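Penicillin-binding protein 2B (Streptococcus pneumoniae, PDB 2WAD) is thought to act as a transpeptidase that cross-links the peptides of adjacent glycan strands during peripheral peptidoglycan synthesis, and binds penicillin. Local coordinates at residues P350-V355 with L542-I546; V532-A536 with A634-A638; G607-I612 with I670-N674; N642-A646 with Y673-M679. The contacts are given in a common frame with arbitrary orientation. Residues are numbered along the deposited sequence.

Interaction 1. Residues P350-V355 with L542-I546; sequences PQTGAV and LAPHI. Unlike the reference sequence in segment 350-355: Gln351 (reference Lys). Unlike the reference sequence in segment 542-546: Leu542 (reference Val), His545 (reference Arg).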
loop_
_atom_site.group_PDB
_atom_site.type_symbol
_atom_site.label_atom_id
_atom_site.label_comp_id
_atom_site.label_asym_id
_atom_site.label_seq_id
_atom_site.Cartn_x
_atom_site.Cartn_y
_atom_site.Cartn_z
ATOM N N PRO A 350 5.102 5.319 -17.930
ATOM C CA PRO A 350 5.942 4.172 -18.330
ATOM C C PRO A 350 7.429 4.535 -18.433
ATOM O O PRO A 350 8.273 3.634 -18.561
ATOM C CB PRO A 350 5.451 3.846 -19.749
ATOM C CG PRO A 350 4.951 5.264 -20.271
ATOM C CD PRO A 350 4.324 5.880 -19.053
ATOM N N GLN A 351 7.755 5.824 -18.384
ATOM C CA GLN A 351 9.166 6.243 -18.481
ATOM C C GLN A 351 9.847 6.211 -17.115
ATOM O O GLN A 351 11.061 6.150 -17.041
ATOM C CB GLN A 351 9.290 7.657 -19.091
ATOM C CG GLN A 351 9.047 7.704 -20.612
ATOM C CD GLN A 351 9.049 9.128 -21.205
ATOM O OE1 GLN A 351 9.080 10.121 -20.474
ATOM N NE2 GLN A 351 9.007 9.227 -22.541
ATOM N N THR A 352 9.070 6.283 -16.037
ATOM C CA THR A 352 9.643 6.479 -14.701
ATOM C C THR A 352 9.025 5.602 -13.607
ATOM O O THR A 352 9.594 5.450 -12.525
ATOM C CB THR A 352 9.483 7.929 -14.207
ATOM O OG1 THR A 352 8.105 8.178 -13.880
ATOM C CG2 THR A 352 10.021 8.938 -15.234
ATOM N N GLY A 353 7.846 5.040 -13.860
ATOM C CA GLY A 353 7.198 4.244 -12.826
ATOM C C GLY A 353 6.301 5.094 -11.941
ATOM O O GLY A 353 5.595 4.552 -11.088
ATOM N N ALA A 354 6.275 6.405 -12.173
ATOM C CA ALA A 354 5.406 7.274 -11.385
ATOM C C ALA A 354 3.948 6.841 -11.468
ATOM O O ALA A 354 3.474 6.533 -12.560
ATOM C CB ALA A 354 5.536 8.724 -11.840
ATOM N N VAL A 355 3.244 6.831 -10.338
ATOM C CA VAL A 355 1.838 6.427 -10.322
ATOM C C VAL A 355 0.961 7.642 -10.599
ATOM O O VAL A 355 1.003 8.613 -9.851
ATOM C CB VAL A 355 1.417 5.728 -9.004
ATOM C CG1 VAL A 355 -0.119 5.622 -8.912
ATOM C CG2 VAL A 355 2.014 4.309 -8.937
ATOM N N LEU A 542 9.647 -1.296 -14.745
ATOM C CA LEU A 542 9.988 -0.290 -13.751
ATOM C C LEU A 542 9.084 -0.433 -12.533
ATOM O O LEU A 542 7.894 -0.711 -12.665
ATOM C CB LEU A 542 9.821 1.100 -14.356
ATOM C CG LEU A 542 10.702 1.557 -15.531
ATOM C CD1 LEU A 542 10.487 3.068 -15.766
ATOM C CD2 LEU A 542 12.197 1.273 -15.301
ATOM N N ALA A 543 9.656 -0.297 -11.338
ATOM C CA ALA A 543 8.853 -0.332 -10.131
ATOM C C ALA A 543 7.952 0.895 -10.134
ATOM O O ALA A 543 8.416 2.017 -10.370
ATOM C CB ALA A 543 9.738 -0.326 -8.879
ATOM N N PRO A 544 6.660 0.688 -9.832
ATOM C CA PRO A 544 5.729 1.796 -9.685
ATOM C C PRO A 544 5.986 2.483 -8.353
ATOM O O PRO A 544 6.324 1.828 -7.372
ATOM C CB PRO A 544 4.340 1.135 -9.705
ATOM C CG PRO A 544 4.554 -0.330 -9.745
ATOM C CD PRO A 544 6.031 -0.617 -9.583
ATOM N N HIS A 545 5.922 3.809 -8.337
ATOM C CA HIS A 545 6.220 4.516 -7.105
ATOM C C HIS A 545 5.187 5.630 -6.969
ATOM O O HIS A 545 4.912 6.345 -7.940
ATOM C CB HIS A 545 7.689 4.989 -6.997
ATOM C CG HIS A 545 8.135 5.946 -8.063
ATOM N ND1 HIS A 545 8.117 7.313 -7.888
ATOM C CD2 HIS A 545 8.667 5.732 -9.288
ATOM C CE1 HIS A 545 8.591 7.898 -8.973
ATOM N NE2 HIS A 545 8.926 6.959 -9.841
ATOM N N ILE A 546 4.583 5.703 -5.785
ATOM C CA ILE A 546 3.545 6.674 -5.486
ATOM C C ILE A 546 4.173 7.974 -4.968
ATOM O O ILE A 546 3.604 9.065 -5.111
ATOM C CB ILE A 546 2.596 6.098 -4.415
ATOM C CG1 ILE A 546 1.897 4.842 -4.917
ATOM C CG2 ILE A 546 1.554 7.135 -4.010
ATOM C CD1 ILE A 546 1.404 3.897 -3.823
HETATM O O HOH W 1 10.663 3.237 -10.648
#

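Interaction 2. Residues V532-A536 with A634-A638; sequences VATIA and AVAYA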
loop_
_atom_site.group_PDB
_atom_site.type_symbol
_atom_site.label_atom_id
_atom_site.label_comp_id
_atom_site.label_asym_id
_atom_site.label_seq_id
_atom_site.Cartn_x
_atom_site.Cartn_y
_atom_site.Cartn_z
ATOM N N VAL A 532 1.578 -3.603 -19.146
ATOM C CA VAL A 532 1.490 -2.768 -20.350
ATOM C C VAL A 532 2.525 -1.636 -20.334
ATOM O O VAL A 532 3.017 -1.249 -21.413
ATOM C CB VAL A 532 0.071 -2.229 -20.654
ATOM C CG1 VAL A 532 -0.418 -1.302 -19.507
ATOM C CG2 VAL A 532 0.106 -1.450 -21.968
ATOM N N ALA A 533 2.887 -1.135 -19.146
ATOM C CA ALA A 533 3.919 -0.075 -19.045
ATOM C C ALA A 533 5.292 -0.584 -19.476
ATOM O O ALA A 533 6.077 0.162 -20.077
ATOM C CB ALA A 533 4.015 0.509 -17.630
ATOM N N THR A 534 5.558 -1.857 -19.180
ATOM C CA THR A 534 6.800 -2.530 -19.576
ATOM C C THR A 534 6.923 -2.625 -21.097
ATOM O O THR A 534 7.972 -2.337 -21.687
ATOM C CB THR A 534 6.888 -3.949 -18.930
ATOM O OG1 THR A 534 6.914 -3.827 -17.499
ATOM C CG2 THR A 534 8.130 -4.699 -19.395
ATOM N N ILE A 535 5.840 -3.038 -21.743
ATOM C CA ILE A 535 5.752 -2.974 -23.200
ATOM C C ILE A 535 5.994 -1.553 -23.711
ATOM O O ILE A 535 6.777 -1.319 -24.642
ATOM C CB ILE A 535 4.384 -3.495 -23.710
ATOM C CG1 ILE A 535 4.244 -4.981 -23.369
ATOM C CG2 ILE A 535 4.299 -3.259 -25.229
ATOM C CD1 ILE A 535 2.880 -5.618 -23.628
ATOM N N ALA A 536 5.351 -0.590 -23.078
ATOM C CA ALA A 536 5.470 0.799 -23.501
ATOM C C ALA A 536 6.891 1.343 -23.286
ATOM O O ALA A 536 7.280 2.311 -23.922
ATOM C CB ALA A 536 4.443 1.660 -22.739
ATOM N N ALA A 634 -8.901 -4.191 -20.238
ATOM C CA ALA A 634 -8.210 -3.528 -21.348
ATOM C C ALA A 634 -6.899 -2.950 -20.821
ATOM O O ALA A 634 -6.841 -2.515 -19.686
ATOM C CB ALA A 634 -9.085 -2.394 -21.932
ATOM N N VAL A 635 -5.859 -2.946 -21.651
ATOM C CA VAL A 635 -4.615 -2.236 -21.354
ATOM C C VAL A 635 -4.287 -1.341 -22.559
ATOM O O VAL A 635 -4.637 -1.675 -23.682
ATOM C CB VAL A 635 -3.439 -3.227 -21.063
ATOM C CG1 VAL A 635 -3.723 -4.072 -19.837
ATOM C CG2 VAL A 635 -3.166 -4.147 -22.251
ATOM N N ALA A 636 -3.632 -0.206 -22.336
ATOM C CA ALA A 636 -3.336 0.742 -23.408
ATOM C C ALA A 636 -2.152 1.621 -23.023
ATOM O O ALA A 636 -1.886 1.818 -21.840
ATOM C CB ALA A 636 -4.574 1.643 -23.673
ATOM N N TYR A 637 -1.470 2.190 -24.012
ATOM C CA TYR A 637 -0.534 3.292 -23.762
ATOM C C TYR A 637 -0.610 4.348 -24.866
ATOM O O TYR A 637 -1.220 4.114 -25.913
ATOM C CB TYR A 637 0.900 2.784 -23.608
ATOM C CG TYR A 637 1.423 2.017 -24.805
ATOM C CD1 TYR A 637 1.953 2.671 -25.913
ATOM C CD2 TYR A 637 1.348 0.623 -24.842
ATOM C CE1 TYR A 637 2.417 1.945 -27.027
ATOM C CE2 TYR A 637 1.831 -0.101 -25.923
ATOM C CZ TYR A 637 2.345 0.566 -27.020
ATOM O OH TYR A 637 2.789 -0.184 -28.096
ATOM N N ALA A 638 0.011 5.501 -24.625
ATOM C CA ALA A 638 -0.089 6.659 -25.511
ATOM C C ALA A 638 0.850 7.764 -25.037
ATOM O O ALA A 638 1.172 7.860 -23.857
ATOM C CB ALA A 638 -1.541 7.203 -25.543
#

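Interaction 3. Residues G607-I612 with I670-N674; sequences GATVSI and INLYN. Unlike the reference sequence in segment 607-612: Thr609 (reference Leu). Unlike the reference sequence in segment 670-674: Asn674 (reference Gln).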
loop_
_atom_site.group_PDB
_atom_site.type_symbol
_atom_site.label_atom_id
_atom_site.label_comp_id
_atom_site.label_asym_id
_atom_site.label_seq_id
_atom_site.Cartn_x
_atom_site.Cartn_y
_atom_site.Cartn_z
ATOM N N GLY A 607 -12.657 9.047 -30.833
ATOM C CA GLY A 607 -12.593 10.239 -29.994
ATOM C C GLY A 607 -11.281 10.377 -29.225
ATOM O O GLY A 607 -11.171 11.199 -28.317
ATOM N N ALA A 608 -10.282 9.586 -29.607
ATOM C CA ALA A 608 -8.922 9.691 -29.068
ATOM C C ALA A 608 -8.196 10.979 -29.462
ATOM O O ALA A 608 -8.084 11.275 -30.657
ATOM C CB ALA A 608 -8.095 8.488 -29.498
ATOM N N THR A 609 -7.678 11.716 -28.474
ATOM C CA THR A 609 -6.985 12.984 -28.732
ATOM C C THR A 609 -5.479 12.812 -28.969
ATOM O O THR A 609 -4.806 13.746 -29.403
ATOM C CB THR A 609 -7.250 14.054 -27.635
ATOM O OG1 THR A 609 -6.661 13.652 -26.386
ATOM C CG2 THR A 609 -8.727 14.260 -27.425
ATOM N N VAL A 610 -4.959 11.621 -28.667
ATOM C CA VAL A 610 -3.619 11.193 -29.070
ATOM C C VAL A 610 -3.744 9.772 -29.599
ATOM O O VAL A 610 -4.729 9.089 -29.311
ATOM C CB VAL A 610 -2.604 11.140 -27.880
ATOM C CG1 VAL A 610 -2.139 12.538 -27.482
ATOM C CG2 VAL A 610 -3.184 10.365 -26.699
ATOM N N SER A 611 -2.746 9.342 -30.366
ATOM C CA SER A 611 -2.684 7.981 -30.875
ATOM C C SER A 611 -2.503 6.982 -29.726
ATOM O O SER A 611 -1.556 7.080 -28.955
ATOM C CB SER A 611 -1.525 7.858 -31.859
ATOM O OG SER A 611 -1.387 6.512 -32.288
ATOM N N ILE A 612 -3.420 6.025 -29.640
ATOM C CA ILE A 612 -3.500 5.037 -28.578
ATOM C C ILE A 612 -3.243 3.640 -29.148
ATOM O O ILE A 612 -3.792 3.280 -30.203
ATOM C CB ILE A 612 -4.908 5.065 -27.926
ATOM C CG1 ILE A 612 -5.134 6.425 -27.260
ATOM C CG2 ILE A 612 -5.031 3.942 -26.904
ATOM C CD1 ILE A 612 -6.417 6.570 -26.543
ATOM N N ILE A 670 -7.086 8.082 -20.737
ATOM C CA ILE A 670 -5.980 8.669 -21.482
ATOM C C ILE A 670 -6.300 10.106 -21.910
ATOM O O ILE A 670 -5.454 10.995 -21.763
ATOM C CB ILE A 670 -5.505 7.755 -22.643
ATOM C CG1 ILE A 670 -4.841 6.506 -22.038
ATOM C CG2 ILE A 670 -4.489 8.463 -23.563
ATOM C CD1 ILE A 670 -4.311 5.529 -23.034
ATOM N N ASN A 671 -7.502 10.341 -22.433
ATOM C CA ASN A 671 -7.888 11.691 -22.860
ATOM C C ASN A 671 -7.904 12.598 -21.634
ATOM O O ASN A 671 -7.499 13.750 -21.711
ATOM C CB ASN A 671 -9.299 11.719 -23.460
ATOM C CG ASN A 671 -9.363 11.200 -24.876
ATOM O OD1 ASN A 671 -8.357 11.133 -25.569
ATOM N ND2 ASN A 671 -10.579 10.896 -25.340
ATOM N N LEU A 672 -8.391 12.097 -20.501
ATOM C CA LEU A 672 -8.442 12.933 -19.293
ATOM C C LEU A 672 -7.045 13.401 -18.939
ATOM O O LEU A 672 -6.819 14.575 -18.643
ATOM C CB LEU A 672 -9.075 12.208 -18.111
ATOM C CG LEU A 672 -10.607 12.231 -18.036
ATOM C CD1 LEU A 672 -11.168 11.175 -17.085
ATOM C CD2 LEU A 672 -11.168 13.628 -17.701
ATOM N N TYR A 673 -6.095 12.474 -19.000
ATOM C CA TYR A 673 -4.705 12.800 -18.706
ATOM C C TYR A 673 -4.082 13.799 -19.671
ATOM O O TYR A 673 -3.343 14.695 -19.246
ATOM C CB TYR A 673 -3.838 11.542 -18.695
ATOM C CG TYR A 673 -2.451 11.826 -18.171
ATOM C CD1 TYR A 673 -2.251 12.180 -16.841
ATOM C CD2 TYR A 673 -1.344 11.764 -19.007
ATOM C CE1 TYR A 673 -0.972 12.464 -16.353
ATOM C CE2 TYR A 673 -0.071 12.008 -18.525
ATOM C CZ TYR A 673 0.110 12.358 -17.197
ATOM O OH TYR A 673 1.366 12.629 -16.723
ATOM N N ASN A 674 -4.341 13.607 -20.962
ATOM C CA ASN A 674 -3.860 14.519 -22.002
ATOM C C ASN A 674 -4.341 15.962 -21.842
ATOM O O ASN A 674 -3.573 16.894 -22.006
ATOM C CB ASN A 674 -4.214 14.034 -23.407
ATOM C CG ASN A 674 -3.442 14.792 -24.472
ATOM O OD1 ASN A 674 -2.253 15.065 -24.301
ATOM N ND2 ASN A 674 -4.110 15.151 -25.567
#

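Interaction 4. Residues N642-A646 with Y673-M679; sequences NPQIA and YNQHHPM. Unlike the reference sequence in segment 673-679: Asn674 (reference Gln), Gln675 (reference Lys), His676 (reference Tyr). With ZN (zinc ion), chain F.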
loop_
_atom_site.group_PDB
_atom_site.type_symbol
_atom_site.label_atom_id
_atom_site.label_comp_id
_atom_site.label_asym_id
_atom_site.label_seq_id
_atom_site.Cartn_x
_atom_site.Cartn_y
_atom_site.Cartn_z
ATOM N N ASN A 642 5.589 7.911 -28.478
ATOM C CA ASN A 642 6.436 8.349 -27.379
ATOM C C ASN A 642 5.682 8.257 -26.051
ATOM O O ASN A 642 5.238 9.271 -25.522
ATOM C CB ASN A 642 6.907 9.787 -27.629
ATOM C CG ASN A 642 7.743 10.330 -26.489
ATOM O OD1 ASN A 642 8.512 9.599 -25.869
ATOM N ND2 ASN A 642 7.600 11.617 -26.211
ATOM N N PRO A 643 5.552 7.038 -25.507
ATOM C CA PRO A 643 4.535 6.816 -24.499
ATOM C C PRO A 643 4.735 7.583 -23.193
ATOM O O PRO A 643 5.816 7.577 -22.587
ATOM C CB PRO A 643 4.573 5.303 -24.296
ATOM C CG PRO A 643 5.108 4.754 -25.606
ATOM C CD PRO A 643 6.152 5.773 -25.977
ATOM N N GLN A 644 3.667 8.219 -22.729
ATOM C CA GLN A 644 3.759 9.012 -21.506
ATOM C C GLN A 644 2.741 8.563 -20.466
ATOM O O GLN A 644 2.769 8.979 -19.307
ATOM C CB GLN A 644 3.618 10.497 -21.849
ATOM C CG GLN A 644 4.928 11.084 -22.377
ATOM C CD GLN A 644 4.690 12.297 -23.261
ATOM O OE1 GLN A 644 4.179 13.323 -22.799
ATOM N NE2 GLN A 644 5.035 12.176 -24.548
ATOM N N ILE A 645 1.855 7.670 -20.883
ATOM C CA ILE A 645 0.917 7.036 -19.958
ATOM C C ILE A 645 0.634 5.598 -20.414
ATOM O O ILE A 645 0.486 5.313 -21.607
ATOM C CB ILE A 645 -0.399 7.855 -19.853
ATOM C CG1 ILE A 645 -1.381 7.182 -18.902
ATOM C CG2 ILE A 645 -1.040 8.010 -21.239
ATOM C CD1 ILE A 645 -2.566 8.040 -18.450
ATOM N N ALA A 646 0.542 4.690 -19.451
ATOM C CA ALA A 646 0.129 3.303 -19.700
ATOM C C ALA A 646 -0.981 3.043 -18.704
ATOM O O ALA A 646 -0.847 3.463 -17.558
ATOM C CB ALA A 646 1.288 2.373 -19.412
ATOM N N TYR A 673 -6.095 12.474 -19.000
ATOM C CA TYR A 673 -4.705 12.800 -18.706
ATOM C C TYR A 673 -4.082 13.799 -19.671
ATOM O O TYR A 673 -3.343 14.695 -19.246
ATOM C CB TYR A 673 -3.838 11.542 -18.695
ATOM C CG TYR A 673 -2.451 11.826 -18.171
ATOM C CD1 TYR A 673 -2.251 12.180 -16.841
ATOM C CD2 TYR A 673 -1.344 11.764 -19.007
ATOM C CE1 TYR A 673 -0.972 12.464 -16.353
ATOM C CE2 TYR A 673 -0.071 12.008 -18.525
ATOM C CZ TYR A 673 0.110 12.358 -17.197
ATOM O OH TYR A 673 1.366 12.629 -16.723
ATOM N N ASN A 674 -4.341 13.607 -20.962
ATOM C CA ASN A 674 -3.860 14.519 -22.002
ATOM C C ASN A 674 -4.341 15.962 -21.842
ATOM O O ASN A 674 -3.573 16.894 -22.006
ATOM C CB ASN A 674 -4.214 14.034 -23.407
ATOM C CG ASN A 674 -3.442 14.792 -24.472
ATOM O OD1 ASN A 674 -2.253 15.065 -24.301
ATOM N ND2 ASN A 674 -4.110 15.151 -25.567
ATOM N N GLN A 675 -5.615 16.136 -21.518
ATOM C CA GLN A 675 -6.143 17.420 -21.081
ATOM C C GLN A 675 -5.288 17.977 -19.936
ATOM O O GLN A 675 -4.848 19.123 -19.970
ATOM C CB GLN A 675 -7.577 17.192 -20.587
ATOM C CG GLN A 675 -8.545 18.308 -20.885
ATOM C CD GLN A 675 -9.988 17.942 -20.569
ATOM O OE1 GLN A 675 -10.413 16.804 -20.789
ATOM N NE2 GLN A 675 -10.748 18.911 -20.058
ATOM N N HIS A 676 -5.045 17.153 -18.921
ATOM C CA HIS A 676 -4.440 17.594 -17.665
ATOM C C HIS A 676 -2.923 17.818 -17.745
ATOM O O HIS A 676 -2.364 18.634 -17.023
ATOM C CB HIS A 676 -4.799 16.609 -16.549
ATOM C CG HIS A 676 -3.989 16.795 -15.307
ATOM N ND1 HIS A 676 -4.353 17.670 -14.304
ATOM C CD2 HIS A 676 -2.823 16.230 -14.915
ATOM C CE1 HIS A 676 -3.449 17.627 -13.341
ATOM N NE2 HIS A 676 -2.510 16.763 -13.686
ATOM N N HIS A 677 -2.280 17.130 -18.681
ATOM C CA HIS A 677 -0.832 17.143 -18.852
ATOM C C HIS A 677 -0.605 16.864 -20.335
ATOM O O HIS A 677 -0.339 15.723 -20.722
ATOM C CB HIS A 677 -0.221 16.032 -17.979
ATOM C CG HIS A 677 1.198 15.692 -18.311
ATOM N ND1 HIS A 677 2.271 16.164 -17.584
ATOM C CD2 HIS A 677 1.717 14.893 -19.275
ATOM C CE1 HIS A 677 3.390 15.684 -18.096
ATOM N NE2 HIS A 677 3.083 14.914 -19.126
ATOM N N PRO A 678 -0.771 17.898 -21.182
ATOM C CA PRO A 678 -0.735 17.698 -22.625
ATOM C C PRO A 678 0.450 16.840 -23.047
ATOM O O PRO A 678 1.557 17.038 -22.548
ATOM C CB PRO A 678 -0.597 19.127 -23.157
ATOM C CG PRO A 678 -1.431 19.924 -22.178
ATOM C CD PRO A 678 -1.164 19.279 -20.833
ATOM N N MET A 679 0.215 15.895 -23.954
ATOM C CA MET A 679 1.273 14.997 -24.410
ATOM C C MET A 679 1.671 15.180 -25.877
ATOM O O MET A 679 2.856 15.293 -26.177
ATOM C CB MET A 679 0.928 13.534 -24.112
ATOM C CG MET A 679 0.636 13.244 -22.652
ATOM S SD MET A 679 0.119 11.537 -22.421
ATOM C CE MET A 679 -1.464 11.504 -23.263
HETATM ZN ZN ZN F . -6.533 18.608 -14.586
HETATM O O HOH W 2 3.404 11.419 -18.112
HETATM O O HOH W 3 4.954 13.797 -20.372
#

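Interaction 1. Residues P350-V355 with L542-I546
Two sheets can be joined through their loops, and here the joint is a single parallel beta bridge between Ala354 and His545. It ties the connection between strands 342-348 and 355-363 of the six-stranded antiparallel sheet to the lead-in of strand 547-553, which belongs to the mixed sheet. Backbone hydrogen bonds define it: His545 N donates to Gly353 O (2.9 Å), and Val355 N to His545 O (3.0 Å). His545 thus bonds through both its N and its O to the residues flanking Ala354, the pattern of a parallel bridge, and Thr311, whose OG1 meets Val355 O and Ile546 O, closes the far end. CA-H...O contacts accompany them, with Gly353 CA 3.5 Å from Ala543 O and Pro544 CA 3.1 Å from Gly353 O. A CB on residue 353 would collide with Ala543 O, and the backbone angles there independently demand glycine.

The polar side chains shape the loop. Thr352 OG1 accepts from Ala354 N in an ST turn, while the imidazole of His545, anchored by ND1 to Val547 O, lies over Ala354 CA in a CH-pi contact and sends a weak bond from NE2 to Thr352 O. Apolar packing comes from Val355 against Pro544 and Ile546; Leu542 CD1 lies against the turn's backbone, 3.4 Å from Gln351 O. A water bridges the loops, donating to Thr352 O (3.1 Å) and Ala543 O (2.6 Å).

Interaction 2. Residues V532-A536 with A634-A638
The ring of Tyr637 packs against Ala536, whose small side chain sets CB over one ring face, 4.1 Å from the centroid, in a CH-pi contact. It illustrates how a helix covers a sheet in the alpha/beta architecture of penicillin-binding transpeptidases: the end of helix 525-536 runs along strand 634-638 at 30° to it, the axes of the two short segments 8.3 Å apart. Val635 and Tyr637 direct their CA-to-CB bonds at the helix, whereas Ala636, pointing away, packs on Ile670 of helix 661-676, so the strand is covered on both faces. Val532, Ile535 and Ala536 provide the helical side, and Phe588 of helix 578-593 touches Ile535, Val635 and Tyr637, extending the apolar layer. The side chain of Val635 lies about 9 Å from that of Ser386, the residue thought to form the acyl-enzyme. Val532 fits between the strand's two larger residues: its CG2 is 3.8 Å from Tyr637 CD2 at the ring edge, and its CB 3.7 Å from Val635 CB.

Interaction 3. Residues G607-I612 with I670-N674
One asparagine can fasten the start of a loop to a helix, as Asn671 does for the approach to strand 613-616. With chi1 at m and chi2 near -19°, its carboxamide is turned to residues 607-609, and both ends are used: ND2 donates to Gly607 O (3.1 Å), while OD1 accepts from Thr609 N (3.0 Å) and from Thr609 OG1 (3.1 Å). The p rotamer of Thr609 puts its hydroxyl within reach of two asparagines at once, since OG1 also accepts from Asn674 ND2 (3.1 Å). Asn674, at t, holds its OD1 for Met679 N in the chain's tail. Further in, Val610 and Ile612 (both m) direct their side chains at Ile670 (m, t), whose CG2 lies 3.9 Å from Val610 CG2 and 4.0 Å from Ile612 CD1; Ala636 and Ala638 of the neighbouring strand complete this apolar patch. The chemistry is therefore graded: directional amide and hydroxyl bonds fix the more exposed part, residues 607-609, on helix 661-676, and Val610 and Ile612 pack on Ile670 at the buried end.

Interaction 4. Residues N642-A646 with Y673-M679
Water carries the polar part of this contact: two molecules bridge Gln644 to the end of the C-terminal helix and the residue after it, where the protein's own atoms do not bond directly. One donates to Gln644 O (2.8 Å) and lies 2.7 Å from Tyr673 OH; the other donates to Gln644 OE1 (2.6 Å) and reaches His677 NE2 (2.5 Å). Gln644 and Ile645 together face Ala638 in a classic beta bulge at the start of strand 645-650, and both direct their side chains at the 673-679 segment. The amide of Gln644 is held by NE2 donating to Asn642 O (3.1 Å). Next to it the packing is apolar: Ile645 CD1 meets Tyr673 CB at 3.7 Å, and Ile645 CG2 meets Met679 SD at 3.9 Å. As the helix gives way after His676, which binds a zinc ion through ND1, the tail turns back, with Met679 N donating to Asn674 OD1 (2.6 Å). Apolar packing thus seats the helix end and the tail on the strand, and two waters link the polar groups that do not bond directly.

How the interactions relate
All four contacts belong to the transpeptidase domain, and their chemistry differs with the elements joined. Interaction 1 binds loop to loop through the main chain; interaction 2 sets helix on strand by apolar groups alone; interaction 3, only partly buried, holds loop on helix by side-chain amides beside a hydrophobic patch; interaction 4, buried like the first two, adds bridging water. Interactions 3 and 4 share Tyr673 and Asn674, their centres about 7 Å apart. Strand 634-638 links interactions 2, 3 and 4, Ala638 O meeting Gln644 N and Ile645 N. Pro350 connects interaction 1, the one nearest the chain's centre, to Ala533 and Ala536 of interaction 2 and Pro643 of interaction 4, while interactions 1 and 3 remain apart.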